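Long-range contact in GrpU microcompartment shell protein (Pectobacterium wasabiae, PDB 4OLP), which forms, as a hexamer, part of the shell of a glycyl-radical bacterial microcompartment and probably binds an iron-sulfur cluster for electron transport: residues B[3-8]-B[34-39]. Sequence-based numbering, arbitrary orientation.
Sequences KRIINA and IDAIGL
Ile6 and Leu39 meet methyl to methyl, CD1 of Ile6 lying 3.8 Å from CD1 of Leu39, although the two residues are not paired across the strands. Ile6 is paired with Ile37, and its CG1 branch, anti to the carbonyl carbon (chi1 -66°), carries CD1 to the neighbouring position on the same face. Ile37 is the third member of this apolar row: its CB stands 4.4 Å from CB of Ile6, and Ile37 also packs on Leu14 and Leu17 of helix 11-19. Branched aliphatic residues suit these three buried places, where they need no polar partner.

Beneath these side chains strand 3-7 and the start of strand 36-42 run antiparallel. Ile6 and Ile37 exchange two backbone hydrogen bonds, of which Ile6 N to Ile37 O (2.7 Å) is nearly straight at 170°. Arg4 and Leu39 form the second hydrogen-bonded pair, with Leu39 N 2.7 Å from Arg4 O. Beyond the end of strand 3-7, Ala8 N donates a hydrogen bond to Asp35 O (2.7 Å), where Asp35 and Ala36 both face Gly80 in a classic beta bulge. On the other face Gly38, having no side chain, lets CG1 of Ile5 lie over its backbone, while CG2 of Ile5 rests 4.2 Å from CB of Ala36; Ile5 also touches Asn86 and Met89 of helix 82-92.

Strand 3-7 is an edge strand within its own chain, and a second subunit packs beside it. The guanidinium of Arg4 leads away from strand 36-42 to form a salt bridge with Asp46 and a cation-pi contact with Phe49, both of that subunit, which also sets Tyr48 against Leu39. The chemistry is thus divided: backbone bonds and aliphatic packing join edge strand 3-7 to strand 36-42 in the same sheet, while the charge of Arg4 is directed to the interface with the second subunit.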
ATOM      1  N   LYS B   3       4.278  -1.138  21.610  1.00120.86           N
ATOM      2  CA  LYS B   3       4.445   0.176  22.215  1.00112.69           C
ATOM      3  C   LYS B   3       5.856   0.471  22.724  1.00103.17           C
ATOM      4  O   LYS B   3       6.635  -0.422  23.038  1.00 99.67           O
ATOM      5  CB  LYS B   3       3.436   0.351  23.345  1.00115.44           C
ATOM      6  CG  LYS B   3       3.782  -0.416  24.605  1.00126.31           C
ATOM      7  CD  LYS B   3       2.659  -0.427  25.621  1.00138.26           C
ATOM      8  CE  LYS B   3       3.093  -1.210  26.844  1.00146.46           C
ATOM      9  NZ  LYS B   3       1.979  -1.415  27.805  1.00146.08           N
ATOM     10  N   ARG B   4       6.173   1.752  22.816  1.00 95.26           N
ATOM     11  CA  ARG B   4       7.519   2.164  23.175  1.00 92.25           C
ATOM     12  C   ARG B   4       7.511   3.613  23.677  1.00 84.58           C
ATOM     13  O   ARG B   4       6.689   4.439  23.253  1.00 93.25           O
ATOM     14  CB  ARG B   4       8.411   1.912  21.988  1.00 94.08           C
ATOM     15  CG  ARG B   4       9.888   2.057  22.203  1.00101.65           C
ATOM     16  CD  ARG B   4      10.510   0.850  22.906  1.00111.08           C
ATOM     17  NE  ARG B   4      10.458  -0.394  22.137  1.00115.44           N
ATOM     18  CZ  ARG B   4      11.103  -1.491  22.516  1.00114.76           C
ATOM     19  NH1 ARG B   4      11.869  -1.464  23.601  1.00114.07           N
ATOM     20  NH2 ARG B   4      11.004  -2.599  21.799  1.00114.07           N
ATOM     21  N   ILE B   5       8.341   3.885  24.677  1.00 77.78           N
ATOM     22  CA  ILE B   5       8.393   5.204  25.299  1.00 71.84           C
ATOM     23  C   ILE B   5       9.799   5.706  25.214  1.00 71.75           C
ATOM     24  O   ILE B   5      10.722   5.017  25.605  1.00 74.82           O
ATOM     25  CB  ILE B   5       7.979   5.171  26.771  1.00 70.63           C
ATOM     26  CG1 ILE B   5       6.500   4.822  26.895  1.00 72.49           C
ATOM     27  CG2 ILE B   5       8.232   6.525  27.421  1.00 71.73           C
ATOM     28  CD1 ILE B   5       6.126   4.261  28.247  1.00 73.34           C
ATOM     29  N   ILE B   6       9.962   6.905  24.682  1.00 74.14           N
ATOM     30  CA  ILE B   6      11.270   7.507  24.559  1.00 76.58           C
ATOM     31  C   ILE B   6      11.377   8.508  25.682  1.00 76.33           C
ATOM     32  O   ILE B   6      10.653   9.499  25.701  1.00 70.25           O
ATOM     33  CB  ILE B   6      11.443   8.204  23.197  1.00 78.94           C
ATOM     34  CG1 ILE B   6      11.423   7.167  22.088  1.00 79.03           C
ATOM     35  CG2 ILE B   6      12.744   9.005  23.143  1.00 80.43           C
ATOM     36  CD1 ILE B   6      11.111   7.731  20.719  1.00 80.84           C
ATOM     37  N   ASN B   7      12.271   8.232  26.631  1.00 82.31           N
ATOM     38  CA  ASN B   7      12.525   9.157  27.727  1.00 84.26           C
ATOM     39  C   ASN B   7      13.567  10.166  27.294  1.00 82.74           C
ATOM     40  O   ASN B   7      14.596   9.806  26.729  1.00 82.57           O
ATOM     41  CB  ASN B   7      12.973   8.412  28.979  1.00 82.78           C
ATOM     42  CG  ASN B   7      11.903   7.463  29.491  1.00 87.08           C
ATOM     43  OD1 ASN B   7      12.006   6.249  29.296  1.00 95.08           O
ATOM     44  ND2 ASN B   7      10.849   8.009  30.121  1.00 84.67           N
ATOM     45  N   ALA B   8      13.267  11.437  27.532  1.00 78.44           N
ATOM     46  CA  ALA B   8      14.222  12.506  27.317  1.00 77.92           C
ATOM     47  C   ALA B   8      14.725  12.463  25.896  1.00 78.49           C
ATOM     48  O   ALA B   8      15.912  12.192  25.668  1.00 78.10           O
ATOM     49  CB  ALA B   8      15.383  12.386  28.291  1.00 77.31           C
ATOM     50  N   ILE B  34       8.157  18.193  26.945  1.00 68.29           N
ATOM     51  CA  ILE B  34       8.263  16.843  26.447  1.00 66.80           C
ATOM     52  C   ILE B  34       9.344  16.049  27.145  1.00 68.49           C
ATOM     53  O   ILE B  34      10.466  15.933  26.649  1.00 68.20           O
ATOM     54  CB  ILE B  34       8.452  16.833  24.928  1.00 69.46           C
ATOM     55  CG1 ILE B  34       7.265  17.538  24.260  1.00 71.23           C
ATOM     56  CG2 ILE B  34       8.560  15.409  24.413  1.00 72.68           C
ATOM     57  CD1 ILE B  34       7.452  17.838  22.797  1.00 68.83           C
ATOM     58  N   ASP B  35       9.006  15.538  28.316  1.00 66.61           N
ATOM     59  CA  ASP B  35       9.920  14.672  29.037  1.00 75.59           C
ATOM     60  C   ASP B  35       9.982  13.362  28.266  1.00 78.67           C
ATOM     61  O   ASP B  35      11.045  12.757  28.142  1.00 79.85           O
ATOM     62  CB  ASP B  35       9.416  14.369  30.445  1.00 74.97           C
ATOM     63  CG  ASP B  35       9.481  15.526  31.367  1.00 81.26           C
ATOM     64  OD1 ASP B  35      10.504  16.228  31.322  1.00 96.41           O
ATOM     65  OD2 ASP B  35       8.561  15.713  32.200  1.00 85.29           O
ATOM     66  N   ALA B  36       8.835  12.930  27.744  1.00 77.42           N
ATOM     67  CA  ALA B  36       8.753  11.622  27.129  1.00 72.71           C
ATOM     68  C   ALA B  36       7.835  11.608  25.914  1.00 70.92           C
ATOM     69  O   ALA B  36       6.987  12.479  25.741  1.00 66.86           O
ATOM     70  CB  ALA B  36       8.267  10.627  28.156  1.00 71.33           C
ATOM     71  N   ILE B  37       8.047  10.617  25.063  1.00 73.44           N
ATOM     72  CA  ILE B  37       7.193  10.366  23.918  1.00 72.23           C
ATOM     73  C   ILE B  37       6.790   8.900  23.923  1.00 73.82           C
ATOM     74  O   ILE B  37       7.647   8.016  23.890  1.00 76.33           O
ATOM     75  CB  ILE B  37       7.907  10.673  22.588  1.00 72.75           C
ATOM     76  CG1 ILE B  37       8.412  12.116  22.574  1.00 77.07           C
ATOM     77  CG2 ILE B  37       6.948  10.450  21.434  1.00 72.59           C
ATOM     78  CD1 ILE B  37       9.336  12.446  21.420  1.00 79.91           C
ATOM     79  N   GLY B  38       5.491   8.655  23.929  1.00 70.20           N
ATOM     80  CA  GLY B  38       4.988   7.313  23.840  1.00 68.62           C
ATOM     81  C   GLY B  38       4.557   7.072  22.408  1.00 71.38           C
ATOM     82  O   GLY B  38       3.881   7.914  21.789  1.00 69.39           O
ATOM     83  N   LEU B  39       4.996   5.951  21.851  1.00 68.85           N
ATOM     84  CA  LEU B  39       4.667   5.613  20.496  1.00 72.95           C
ATOM     85  C   LEU B  39       3.959   4.304  20.561  1.00 79.12           C
ATOM     86  O   LEU B  39       4.481   3.351  21.118  1.00 84.40           O
ATOM     87  CB  LEU B  39       5.926   5.483  19.649  1.00 73.21           C
ATOM     88  CG  LEU B  39       6.756   6.757  19.552  1.00 77.61           C
ATOM     89  CD1 LEU B  39       8.078   6.491  18.856  1.00 82.25           C
ATOM     90  CD2 LEU B  39       5.980   7.836  18.806  1.00 78.85           C
TER